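Local atomic coordinates of 450aa long hypothetical fmu protein (Pyrococcus horikoshii, PDB entry 2YXL), a protein that probably methylates cytosine at carbon 5 in RNA, as in the RsmB/NOP family, with S-adenosylmethionine as methyl donor. Residues E261-L266 and A331-L336; G382-Y387 and Y443-K448; L255-G260 and A278-N283; S188-T193 and T274-E279. All coordinates share one frame; numbering follows the deposited sequence.

Interaction 1. Residues E261-L266 and A331-L336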
loop_
_atom_site.group_PDB
_atom_site.type_symbol
_atom_site.label_atom_id
_atom_site.label_comp_id
_atom_site.label_asym_id
_atom_site.label_seq_id
_atom_site.Cartn_x
_atom_site.Cartn_y
_atom_site.Cartn_z
ATOM N N GLU A 261 19.105 1.626 -23.770
ATOM C CA GLU A 261 18.394 2.904 -23.737
ATOM C C GLU A 261 18.678 3.671 -22.449
ATOM O O GLU A 261 19.105 3.094 -21.447
ATOM C CB GLU A 261 16.883 2.696 -23.901
ATOM C CG GLU A 261 16.446 2.321 -25.311
ATOM C CD GLU A 261 14.935 2.241 -25.473
ATOM O OE1 GLU A 261 14.451 2.507 -26.593
ATOM O OE2 GLU A 261 14.227 1.909 -24.493
ATOM N N THR A 262 18.453 4.980 -22.491
ATOM C CA THR A 262 18.541 5.807 -21.294
ATOM C C THR A 262 17.131 6.096 -20.775
ATOM O O THR A 262 16.308 6.703 -21.467
ATOM C CB THR A 262 19.393 7.096 -21.515
ATOM O OG1 THR A 262 19.078 8.072 -20.512
ATOM C CG2 THR A 262 19.160 7.693 -22.900
ATOM N N VAL A 263 16.861 5.624 -19.563
ATOM C CA VAL A 263 15.526 5.678 -18.979
ATOM C C VAL A 263 15.524 6.512 -17.698
ATOM O O VAL A 263 16.517 6.551 -16.969
ATOM C CB VAL A 263 14.977 4.240 -18.707
ATOM C CG1 VAL A 263 13.647 4.270 -17.957
ATOM C CG2 VAL A 263 14.825 3.475 -20.016
ATOM N N VAL A 264 14.406 7.188 -17.444
ATOM C CA VAL A 264 14.225 7.951 -16.211
ATOM C C VAL A 264 13.023 7.430 -15.420
ATOM O O VAL A 264 11.938 7.245 -15.972
ATOM C CB VAL A 264 14.057 9.466 -16.496
ATOM C CG1 VAL A 264 13.720 10.227 -15.219
ATOM C CG2 VAL A 264 15.316 10.033 -17.133
ATOM N N ASP A 265 13.243 7.170 -14.132
ATOM C CA ASP A 265 12.164 6.878 -13.191
ATOM C C ASP A 265 12.052 8.088 -12.272
ATOM O O ASP A 265 12.848 8.255 -11.345
ATOM C CB ASP A 265 12.465 5.602 -12.394
ATOM C CG ASP A 265 11.244 5.059 -11.650
ATOM O OD1 ASP A 265 10.402 5.853 -11.168
ATOM O OD2 ASP A 265 11.134 3.820 -11.535
ATOM N N LEU A 266 11.061 8.930 -12.542
ATOM C CA LEU A 266 10.990 10.272 -11.954
ATOM C C LEU A 266 10.595 10.281 -10.474
ATOM O O LEU A 266 10.973 11.190 -9.735
ATOM C CB LEU A 266 10.059 11.157 -12.787
ATOM C CG LEU A 266 10.360 12.652 -12.911
ATOM C CD1 LEU A 266 11.822 12.940 -13.270
ATOM C CD2 LEU A 266 9.429 13.275 -13.936
ATOM N N ALA A 331 16.061 11.586 -22.415
ATOM C CA ALA A 331 15.485 10.286 -22.063
ATOM C C ALA A 331 14.740 9.618 -23.215
ATOM O O ALA A 331 13.821 10.202 -23.795
ATOM C CB ALA A 331 14.577 10.417 -20.845
ATOM N N ASP A 332 15.151 8.389 -23.534
ATOM C CA ASP A 332 14.468 7.553 -24.523
ATOM C C ASP A 332 13.046 7.256 -24.078
ATOM O O ASP A 332 12.122 7.247 -24.887
ATOM C CB ASP A 332 15.224 6.240 -24.738
ATOM C CG ASP A 332 16.435 6.400 -25.631
ATOM O OD1 ASP A 332 17.533 5.979 -25.215
ATOM O OD2 ASP A 332 16.292 6.945 -26.746
ATOM N N LYS A 333 12.889 6.999 -22.783
ATOM C CA LYS A 333 11.576 6.867 -22.165
ATOM C C LYS A 333 11.631 7.160 -20.674
ATOM O O LYS A 333 12.619 6.859 -20.005
ATOM C CB LYS A 333 10.955 5.491 -22.433
ATOM C CG LYS A 333 11.906 4.315 -22.329
ATOM C CD LYS A 333 11.237 3.018 -22.754
ATOM C CE LYS A 333 11.056 2.909 -24.267
ATOM N NZ LYS A 333 9.749 3.471 -24.715
ATOM N N VAL A 334 10.561 7.762 -20.168
ATOM C CA VAL A 334 10.454 8.105 -18.757
ATOM C C VAL A 334 9.210 7.479 -18.132
ATOM O O VAL A 334 8.132 7.467 -18.732
ATOM C CB VAL A 334 10.481 9.651 -18.522
ATOM C CG1 VAL A 334 9.409 10.349 -19.337
ATOM C CG2 VAL A 334 10.336 9.997 -17.038
ATOM N N LEU A 335 9.385 6.946 -16.928
ATOM C CA LEU A 335 8.276 6.475 -16.122
ATOM C C LEU A 335 7.997 7.479 -15.013
ATOM O O LEU A 335 8.890 7.824 -14.232
ATOM C CB LEU A 335 8.584 5.095 -15.528
ATOM C CG LEU A 335 7.661 4.567 -14.422
ATOM C CD1 LEU A 335 6.289 4.192 -14.964
ATOM C CD2 LEU A 335 8.303 3.389 -13.710
ATOM N N LEU A 336 6.760 7.958 -14.966
ATOM C CA LEU A 336 6.303 8.756 -13.842
ATOM C C LEU A 336 5.242 7.982 -13.065
ATOM O O LEU A 336 4.042 8.077 -13.344
ATOM C CB LEU A 336 5.797 10.137 -14.293
ATOM C CG LEU A 336 5.260 11.124 -13.241
ATOM C CD1 LEU A 336 6.186 11.269 -12.032
ATOM C CD2 LEU A 336 4.989 12.484 -13.869
#

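Interaction 2. Residues G382-Y387 and Y443-K448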
loop_
_atom_site.group_PDB
_atom_site.type_symbol
_atom_site.label_atom_id
_atom_site.label_comp_id
_atom_site.label_asym_id
_atom_site.label_seq_id
_atom_site.Cartn_x
_atom_site.Cartn_y
_atom_site.Cartn_z
ATOM N N GLY A 382 11.424 10.986 -30.386
ATOM C CA GLY A 382 10.911 9.631 -30.606
ATOM C C GLY A 382 10.459 8.902 -29.346
ATOM O O GLY A 382 9.868 7.824 -29.427
ATOM N N GLY A 383 10.719 9.500 -28.185
ATOM C CA GLY A 383 10.538 8.833 -26.898
ATOM C C GLY A 383 9.115 8.637 -26.410
ATOM O O GLY A 383 8.159 9.080 -27.051
ATOM N N ARG A 384 8.985 7.971 -25.261
ATOM C CA ARG A 384 7.685 7.668 -24.657
ATOM C C ARG A 384 7.621 8.000 -23.167
ATOM O O ARG A 384 8.604 7.861 -22.440
ATOM C CB ARG A 384 7.305 6.200 -24.877
ATOM C CG ARG A 384 6.850 5.875 -26.294
ATOM C CD ARG A 384 6.229 4.495 -26.381
ATOM N NE ARG A 384 5.742 4.195 -27.727
ATOM C CZ ARG A 384 5.021 3.123 -28.048
ATOM N NH1 ARG A 384 4.687 2.234 -27.122
ATOM N NH2 ARG A 384 4.627 2.942 -29.301
ATOM N N LEU A 385 6.445 8.436 -22.725
ATOM C CA LEU A 385 6.194 8.764 -21.333
ATOM C C LEU A 385 5.053 7.889 -20.824
ATOM O O LEU A 385 3.991 7.826 -21.447
ATOM C CB LEU A 385 5.804 10.244 -21.201
ATOM C CG LEU A 385 5.936 11.020 -19.877
ATOM C CD1 LEU A 385 5.251 12.370 -19.996
ATOM C CD2 LEU A 385 5.394 10.281 -18.668
ATOM N N LEU A 386 5.269 7.209 -19.702
ATOM C CA LEU A 386 4.175 6.517 -19.027
ATOM C C LEU A 386 3.870 7.173 -17.694
ATOM O O LEU A 386 4.754 7.349 -16.853
ATOM C CB LEU A 386 4.455 5.020 -18.842
ATOM C CG LEU A 386 3.409 4.230 -18.033
ATOM C CD1 LEU A 386 2.066 4.096 -18.758
ATOM C CD2 LEU A 386 3.945 2.861 -17.650
ATOM N N TYR A 387 2.607 7.544 -17.527
ATOM C CA TYR A 387 2.125 8.111 -16.285
ATOM C C TYR A 387 1.251 7.074 -15.584
ATOM O O TYR A 387 0.315 6.531 -16.179
ATOM C CB TYR A 387 1.343 9.395 -16.573
ATOM C CG TYR A 387 0.688 10.035 -15.370
ATOM C CD1 TYR A 387 1.405 10.891 -14.530
ATOM C CD2 TYR A 387 -0.657 9.808 -15.088
ATOM C CE1 TYR A 387 0.799 11.499 -13.430
ATOM C CE2 TYR A 387 -1.273 10.409 -13.989
ATOM C CZ TYR A 387 -0.539 11.251 -13.168
ATOM O OH TYR A 387 -1.149 11.832 -12.081
ATOM N N TYR A 443 -3.073 3.901 -15.981
ATOM C CA TYR A 443 -1.994 3.906 -16.967
ATOM C C TYR A 443 -2.283 4.918 -18.072
ATOM O O TYR A 443 -3.394 4.957 -18.615
ATOM C CB TYR A 443 -1.836 2.520 -17.613
ATOM C CG TYR A 443 -1.725 1.358 -16.653
ATOM C CD1 TYR A 443 -2.859 0.828 -16.040
ATOM C CD2 TYR A 443 -0.489 0.767 -16.384
ATOM C CE1 TYR A 443 -2.768 -0.239 -15.168
ATOM C CE2 TYR A 443 -0.385 -0.308 -15.513
ATOM C CZ TYR A 443 -1.531 -0.805 -14.909
ATOM O OH TYR A 443 -1.455 -1.863 -14.039
ATOM N N ALA A 444 -1.280 5.725 -18.411
ATOM C CA ALA A 444 -1.365 6.623 -19.558
ATOM C C ALA A 444 -0.039 6.644 -20.299
ATOM O O ALA A 444 0.959 7.151 -19.782
ATOM C CB ALA A 444 -1.752 8.016 -19.120
ATOM N N LEU A 445 -0.031 6.073 -21.501
ATOM C CA LEU A 445 1.172 6.026 -22.321
ATOM C C LEU A 445 1.160 7.152 -23.353
ATOM O O LEU A 445 0.183 7.342 -24.081
ATOM C CB LEU A 445 1.341 4.654 -22.988
ATOM C CG LEU A 445 2.682 4.342 -23.669
ATOM C CD1 LEU A 445 3.842 4.318 -22.669
ATOM C CD2 LEU A 445 2.611 3.026 -24.434
ATOM N N LEU A 446 2.264 7.888 -23.397
ATOM C CA LEU A 446 2.370 9.103 -24.191
ATOM C C LEU A 446 3.656 9.072 -25.000
ATOM O O LEU A 446 4.678 8.587 -24.521
ATOM C CB LEU A 446 2.368 10.327 -23.265
ATOM C CG LEU A 446 1.252 10.389 -22.212
ATOM C CD1 LEU A 446 1.729 11.025 -20.909
ATOM C CD2 LEU A 446 0.023 11.100 -22.764
ATOM N N GLU A 447 3.601 9.575 -26.228
ATOM C CA GLU A 447 4.815 9.770 -27.018
ATOM C C GLU A 447 4.789 11.098 -27.764
ATOM O O GLU A 447 3.718 11.607 -28.107
ATOM C CB GLU A 447 5.068 8.593 -27.975
ATOM C CG GLU A 447 4.232 8.559 -29.253
ATOM C CD GLU A 447 4.851 7.684 -30.338
ATOM O OE1 GLU A 447 4.519 7.882 -31.528
ATOM O OE2 GLU A 447 5.675 6.801 -30.010
ATOM N N LYS A 448 5.974 11.657 -27.995
ATOM C CA LYS A 448 6.110 12.862 -28.803
ATOM C C LYS A 448 5.903 12.533 -30.274
ATOM O O LYS A 448 5.165 13.224 -30.972
ATOM C CB LYS A 448 7.476 13.514 -28.594
ATOM C CG LYS A 448 7.629 14.255 -27.282
ATOM C CD LYS A 448 8.871 15.131 -27.300
ATOM C CE LYS A 448 8.947 16.010 -26.063
ATOM N NZ LYS A 448 10.134 16.906 -26.094
#

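Interaction 3. Residues L255-G260 and A278-N283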
loop_
_atom_site.group_PDB
_atom_site.type_symbol
_atom_site.label_atom_id
_atom_site.label_comp_id
_atom_site.label_asym_id
_atom_site.label_seq_id
_atom_site.Cartn_x
_atom_site.Cartn_y
_atom_site.Cartn_z
ATOM N N LEU A 255 5.506 0.412 -20.678
ATOM C CA LEU A 255 6.486 1.414 -21.106
ATOM C C LEU A 255 7.489 0.790 -22.078
ATOM O O LEU A 255 7.914 1.429 -23.055
ATOM C CB LEU A 255 7.234 1.991 -19.898
ATOM C CG LEU A 255 7.632 3.477 -19.823
ATOM C CD1 LEU A 255 8.919 3.638 -19.018
ATOM C CD2 LEU A 255 7.773 4.182 -21.174
ATOM N N ASP A 256 7.858 -0.458 -21.782
ATOM C CA ASP A 256 8.684 -1.295 -22.652
ATOM C C ASP A 256 10.090 -0.728 -22.912
ATOM O O ASP A 256 10.424 -0.396 -24.051
ATOM C CB ASP A 256 7.943 -1.590 -23.967
ATOM C CG ASP A 256 8.613 -2.669 -24.790
ATOM O OD1 ASP A 256 8.465 -2.635 -26.030
ATOM O OD2 ASP A 256 9.284 -3.550 -24.203
ATOM N N PRO A 257 10.919 -0.621 -21.855
ATOM C CA PRO A 257 12.287 -0.146 -22.045
ATOM C C PRO A 257 13.173 -1.200 -22.705
ATOM O O PRO A 257 13.035 -2.393 -22.419
ATOM C CB PRO A 257 12.757 0.143 -20.618
ATOM C CG PRO A 257 11.973 -0.796 -19.776
ATOM C CD PRO A 257 10.634 -0.922 -20.438
ATOM N N LYS A 258 14.067 -0.755 -23.585
ATOM C CA LYS A 258 14.949 -1.659 -24.314
ATOM C C LYS A 258 16.394 -1.549 -23.827
ATOM O O LYS A 258 16.835 -0.462 -23.448
ATOM C CB LYS A 258 14.874 -1.393 -25.826
ATOM C CG LYS A 258 13.506 -1.661 -26.457
ATOM C CD LYS A 258 13.009 -3.078 -26.156
ATOM C CE LYS A 258 11.626 -3.336 -26.743
ATOM N NZ LYS A 258 11.623 -3.277 -28.237
ATOM N N PRO A 259 17.131 -2.679 -23.824
ATOM C CA PRO A 259 18.554 -2.691 -23.471
ATOM C C PRO A 259 19.352 -1.604 -24.189
ATOM O O PRO A 259 19.206 -1.426 -25.401
ATOM C CB PRO A 259 19.014 -4.072 -23.941
ATOM C CG PRO A 259 17.805 -4.921 -23.804
ATOM C CD PRO A 259 16.636 -4.034 -24.136
ATOM N N GLY A 260 20.174 -0.878 -23.436
ATOM C CA GLY A 260 21.028 0.164 -24.005
ATOM C C GLY A 260 20.414 1.553 -24.002
ATOM O O GLY A 260 21.115 2.545 -24.211
ATOM N N ALA A 278 15.076 -2.309 -15.094
ATOM C CA ALA A 278 16.418 -2.861 -15.286
ATOM C C ALA A 278 16.410 -4.310 -15.790
ATOM O O ALA A 278 17.282 -4.700 -16.572
ATOM C CB ALA A 278 17.218 -2.748 -14.005
ATOM N N GLU A 279 15.431 -5.097 -15.339
ATOM C CA GLU A 279 15.246 -6.474 -15.807
ATOM C C GLU A 279 14.913 -6.502 -17.293
ATOM O O GLU A 279 15.471 -7.298 -18.046
ATOM C CB GLU A 279 14.120 -7.173 -15.041
ATOM C CG GLU A 279 14.414 -7.479 -13.585
ATOM C CD GLU A 279 13.387 -8.419 -12.970
ATOM O OE1 GLU A 279 13.113 -9.491 -13.559
ATOM O OE2 GLU A 279 12.862 -8.094 -11.888
ATOM N N LEU A 280 13.996 -5.625 -17.697
ATOM C CA LEU A 280 13.560 -5.521 -19.089
ATOM C C LEU A 280 14.658 -4.997 -20.011
ATOM O O LEU A 280 14.689 -5.323 -21.197
ATOM C CB LEU A 280 12.319 -4.634 -19.189
ATOM C CG LEU A 280 11.047 -5.188 -18.545
ATOM C CD1 LEU A 280 10.033 -4.080 -18.345
ATOM C CD2 LEU A 280 10.462 -6.328 -19.384
ATOM N N MET A 281 15.552 -4.183 -19.455
ATOM C CA MET A 281 16.709 -3.668 -20.185
ATOM C C MET A 281 17.874 -4.647 -20.087
ATOM O O MET A 281 18.963 -4.382 -20.605
ATOM C CB MET A 281 17.116 -2.298 -19.638
ATOM C CG MET A 281 16.086 -1.204 -19.876
ATOM S SD MET A 281 16.182 0.150 -18.688
ATOM C CE MET A 281 17.639 1.027 -19.264
ATOM N N LYS A 282 17.628 -5.773 -19.414
ATOM C CA LYS A 282 18.608 -6.853 -19.226
ATOM C C LYS A 282 19.956 -6.350 -18.698
ATOM O O LYS A 282 21.020 -6.726 -19.200
ATOM C CB LYS A 282 18.772 -7.689 -20.508
ATOM C CG LYS A 282 17.465 -8.292 -21.029
ATOM C CD LYS A 282 17.709 -9.382 -22.066
ATOM C CE LYS A 282 17.749 -10.760 -21.418
ATOM N NZ LYS A 282 18.001 -11.833 -22.422
ATOM N N ASN A 283 19.884 -5.490 -17.681
ATOM C CA ASN A 283 21.057 -4.928 -17.002
ATOM C C ASN A 283 22.017 -4.168 -17.933
ATOM O O ASN A 283 23.235 -4.168 -17.725
ATOM C CB ASN A 283 21.793 -6.021 -16.208
ATOM C CG ASN A 283 22.207 -5.565 -14.818
ATOM O OD1 ASN A 283 21.818 -4.490 -14.353
ATOM N ND2 ASN A 283 22.991 -6.395 -14.139
#

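Interaction 4. Residues S188-T193 and T274-E279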
loop_
_atom_site.group_PDB
_atom_site.type_symbol
_atom_site.label_atom_id
_atom_site.label_comp_id
_atom_site.label_asym_id
_atom_site.label_seq_id
_atom_site.Cartn_x
_atom_site.Cartn_y
_atom_site.Cartn_z
ATOM N N SER A 188 1.625 -10.395 -2.936
ATOM C CA SER A 188 2.067 -10.394 -4.318
ATOM C C SER A 188 3.558 -10.072 -4.417
ATOM O O SER A 188 4.025 -9.086 -3.847
ATOM C CB SER A 188 1.238 -9.398 -5.124
ATOM O OG SER A 188 1.560 -9.466 -6.500
ATOM N N ILE A 189 4.299 -10.916 -5.133
ATOM C CA ILE A 189 5.746 -10.743 -5.315
ATOM C C ILE A 189 6.156 -10.874 -6.782
ATOM O O ILE A 189 5.480 -11.543 -7.565
ATOM C CB ILE A 189 6.586 -11.743 -4.455
ATOM C CG1 ILE A 189 6.245 -13.202 -4.801
ATOM C CG2 ILE A 189 6.407 -11.469 -2.960
ATOM C CD1 ILE A 189 7.275 -14.214 -4.324
ATOM N N ARG A 190 7.260 -10.225 -7.150
ATOM C CA ARG A 190 7.827 -10.371 -8.489
ATOM C C ARG A 190 9.140 -11.141 -8.420
ATOM O O ARG A 190 9.948 -10.925 -7.513
ATOM C CB ARG A 190 8.047 -9.010 -9.155
ATOM C CG ARG A 190 8.149 -9.090 -10.675
ATOM C CD ARG A 190 8.563 -7.769 -11.318
ATOM N NE ARG A 190 9.991 -7.503 -11.160
ATOM C CZ ARG A 190 10.507 -6.549 -10.387
ATOM N NH1 ARG A 190 9.720 -5.731 -9.692
ATOM N NH2 ARG A 190 11.821 -6.405 -10.318
ATOM N N VAL A 191 9.336 -12.041 -9.380
ATOM C CA VAL A 191 10.569 -12.814 -9.490
ATOM C C VAL A 191 11.590 -12.043 -10.328
ATOM O O VAL A 191 11.300 -11.627 -11.453
ATOM C CB VAL A 191 10.305 -14.225 -10.092
ATOM C CG1 VAL A 191 11.609 -14.933 -10.452
ATOM C CG2 VAL A 191 9.498 -15.072 -9.123
ATOM N N ASN A 192 12.778 -11.848 -9.759
ATOM C CA ASN A 192 13.877 -11.164 -10.433
ATOM C C ASN A 192 14.525 -12.070 -11.479
ATOM O O ASN A 192 15.379 -12.901 -11.152
ATOM C CB ASN A 192 14.904 -10.681 -9.395
ATOM C CG ASN A 192 16.058 -9.891 -10.011
ATOM O OD1 ASN A 192 17.101 -9.724 -9.382
ATOM N ND2 ASN A 192 15.873 -9.400 -11.229
ATOM N N THR A 193 14.113 -11.895 -12.735
ATOM C CA THR A 193 14.594 -12.714 -13.855
ATOM C C THR A 193 16.097 -12.577 -14.081
ATOM O O THR A 193 16.731 -13.451 -14.670
ATOM C CB THR A 193 13.869 -12.371 -15.173
ATOM O OG1 THR A 193 13.985 -10.967 -15.438
ATOM C CG2 THR A 193 12.399 -12.759 -15.094
ATOM N N THR A 274 11.532 0.637 -10.860
ATOM C CA THR A 274 12.870 0.910 -11.404
ATOM C C THR A 274 13.748 -0.344 -11.442
ATOM O O THR A 274 14.558 -0.508 -12.352
ATOM C CB THR A 274 13.601 2.095 -10.697
ATOM O OG1 THR A 274 15.013 1.995 -10.917
ATOM C CG2 THR A 274 13.337 2.108 -9.214
ATOM N N THR A 275 13.566 -1.230 -10.469
ATOM C CA THR A 275 14.264 -2.513 -10.469
ATOM C C THR A 275 13.706 -3.455 -11.551
ATOM O O THR A 275 14.429 -4.303 -12.079
ATOM C CB THR A 275 14.272 -3.169 -9.058
ATOM O OG1 THR A 275 15.352 -4.105 -8.965
ATOM C CG2 THR A 275 12.956 -3.873 -8.747
ATOM N N HIS A 276 12.427 -3.281 -11.884
ATOM C CA HIS A 276 11.770 -4.031 -12.956
ATOM C C HIS A 276 12.208 -3.528 -14.337
ATOM O O HIS A 276 12.401 -4.320 -15.259
ATOM C CB HIS A 276 10.248 -3.935 -12.797
ATOM C CG HIS A 276 9.474 -4.929 -13.611
ATOM N ND1 HIS A 276 10.044 -6.060 -14.156
ATOM C CD2 HIS A 276 8.160 -4.977 -13.935
ATOM C CE1 HIS A 276 9.119 -6.748 -14.804
ATOM N NE2 HIS A 276 7.967 -6.113 -14.682
ATOM N N LEU A 277 12.368 -2.209 -14.467
ATOM C CA LEU A 277 12.838 -1.597 -15.713
ATOM C C LEU A 277 14.215 -2.133 -16.097
ATOM O O LEU A 277 14.480 -2.394 -17.272
ATOM C CB LEU A 277 12.884 -0.069 -15.595
ATOM C CG LEU A 277 11.596 0.746 -15.411
ATOM C CD1 LEU A 277 11.936 2.156 -14.948
ATOM C CD2 LEU A 277 10.750 0.795 -16.677
ATOM N N ALA A 278 15.076 -2.309 -15.094
ATOM C CA ALA A 278 16.418 -2.861 -15.286
ATOM C C ALA A 278 16.410 -4.310 -15.790
ATOM O O ALA A 278 17.282 -4.700 -16.572
ATOM C CB ALA A 278 17.218 -2.748 -14.005
ATOM N N GLU A 279 15.431 -5.097 -15.339
ATOM C CA GLU A 279 15.246 -6.474 -15.807
ATOM C C GLU A 279 14.913 -6.502 -17.293
ATOM O O GLU A 279 15.471 -7.298 -18.046
ATOM C CB GLU A 279 14.120 -7.173 -15.041
ATOM C CG GLU A 279 14.414 -7.479 -13.585
ATOM C CD GLU A 279 13.387 -8.419 -12.970
ATOM O OE1 GLU A 279 13.113 -9.491 -13.559
ATOM O OE2 GLU A 279 12.862 -8.094 -11.888
#

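Interaction 1. Residues E261-L266 and A331-L336
With its CG anti to the carbonyl carbon and beside its own backbone N (chi1 -78°), D332 turns its carboxylate to T262, whose N-H gives a nearly straight bond to the anti lone pair of OD1, T262 N to D332 OD1 3.0 Å. The return bond, D332 N to T262 O at 2.9 Å, closes a double grip where the strands begin. From there they run parallel, 13° between their directions, V263 opposite K333, V264 opposite V334 and D265 opposite L335. V264 bonds both ways, its N to K333 O at 3.1 Å and its O to L335 N, before L266 N reaches L335 O. On one face V264 and V334 lie side by side, V264 CB 3.8 Å from V334 CG2, and A331 CB packs on V264 CG2. On the opposite face the K333 chain, bent at chi3, sets CE 3.3 Å from E261 OE2, and a further bend at chi4 takes NZ to L255 O, while OE2 accepts from K258 N. Further along, L335 CD2 lies beside D265 OD2. At the far end L266, which touches the bound sinefungin, rests CB on L336 CD1. At the start of the strands the carboxylates of E261 and D332 stack with planes 18° apart, and K380, salt-bridged to D332 OD2, would probably ease the repulsion between them.

Interaction 2. Residues G382-Y387 and Y443-K448
L385 with L446 and Y387 with A444 form the hydrogen-bonded pairs of an antiparallel arrangement, each bonded in both directions, Y387 N reaching A444 O at 2.8 Å. L386 with L445 is the non-hydrogen-bonded pair between them, R384 with E447 the one beyond L385-L446, and the strand directions differ by 159°. L385 and L446 lie side by side on one face, pointing the same way, their CD1 atoms 3.9 Å apart, L385 packing on F404 and L446 on L405 of helix 398-407. This is the reversed strand of the class I methyltransferase sheet: 441-447 runs against 383-389, itself parallel to 331-337. On the other face CB of L386 meets CD1 of L445 at 3.9 Å, and helix 246-255 packs there through A251 and L255. R384 stretches out along this face, fully extended from CG to NE, and puts NH1 3.5 Å from L445 CD2. Its NE makes a weak salt-bridging bond of 3.5 Å to E447 OE2, which lies at the guanidinium edge although the two planes stand 72° apart. An alanine in place of R384 would probably leave E447 without its mate across the strands and uncover L445 CD2.

Interaction 3. Residues L255-G260 and A278-N283
P257 and P259 pack their rings against the end of helix 272-280, where L280 and M281 receive them without a hydrogen bond passing between the segments. P257 touches both: its CD lies 3.8 Å from L280 CD1, and its CB lies 3.7 Å from M281 CG with the sulphur SD only slightly farther off. M281 CG also comes 3.7 Å from the carbonyl O of K258, on a different side from the proline ring. P259 approaches the backbone rather than the side chain of M281: its CB and CG both border M281 O, CB at 3.4 Å. CG of M281 is anti to the carbonyl carbon (chi1 -66°), which sets it beside P257 CB and K258 O; the side chain is also buried on I287 of strand 286-290 and on I311. P257 leans in addition on L277, one helical turn before M281. The helix end that carries M281 is fixed by a Schellman motif, in which K282 takes positive phi (51°) and bonds run back from K282 N to E279 O at 3.0 Å and from N283 N to A278 O at 2.9 Å. N283 ties the turn outward, OD1 to K310 N and ND2 to G308 O. On the other segment D256 leaves helix 246-255 with positive phi, and G260, bonded through its backbone to K284, leads into strand 262-265. The arrangement belongs to the first strand-loop-helix unit of a Rossmann-like methyltransferase: the connection entering the strand folds back over the C-terminal end of the helix that follows it.

Interaction 4. Residues S188-T193 and T274-E279
R190 leaves its strand with CB directed at helix 272-280, and CG, anti to the backbone N (chi1 -159°), carries the chain across toward H276. CD stands over the middle of the H276 ring, 3.6 Å from its centroid, a CH-pi contact. The chain then bends at chi3 (76°) and lays the guanidinium flat on the imidazole, planes 15° apart, with CZ above H276 CB. NE gives a weak bond to E279 OE2 at 3.0 Å. NH1 turns to Q244 OE1, while NH2 makes the straighter salt-bridging bond to E279 OE2, which lies in the guanidinium plane; T275 CG2 lies near that plane, at the edge between NH2 and NH1. The other carboxylate oxygen, E279 OE1, accepts twice from T193: from N at 2.7 Å, above the carboxylate plane, and from OG1, through its anti lone pair. A leucine in place of E279 would probably leave the R190 charge without its counter-ion and T193 N and OG1 without their acceptor. R190 belongs to strand 186-191 of the antiparallel sheet in the ferredoxin-like domain. H276 also touches S252 and I253 of helix 246-255, and L277 packs on strand 262-265, so helix 272-280 lies between the two sheets.

How the interactions relate
Interactions 1 and 2 are buried strand pairings within one sheet, joined because 331-337 and 383-389 are neighbours: V334 N reaches R384 O, and L336 N reaches L386 O. The first is parallel and ends at the bound sinefungin; the second is antiparallel and lies farther from it. Interactions 3 and 4 share helix 272-280, which L277 seats on the sheet beside V263, D265 and L335. They differ in chemistry: 3, partly exposed at the helix's C-terminal end, is apolar contact by prolines, whereas 4 is a buried charged cluster joining the methyltransferase and ferredoxin-like domains. L255 binds the groups together, touching L277, L386 and K333.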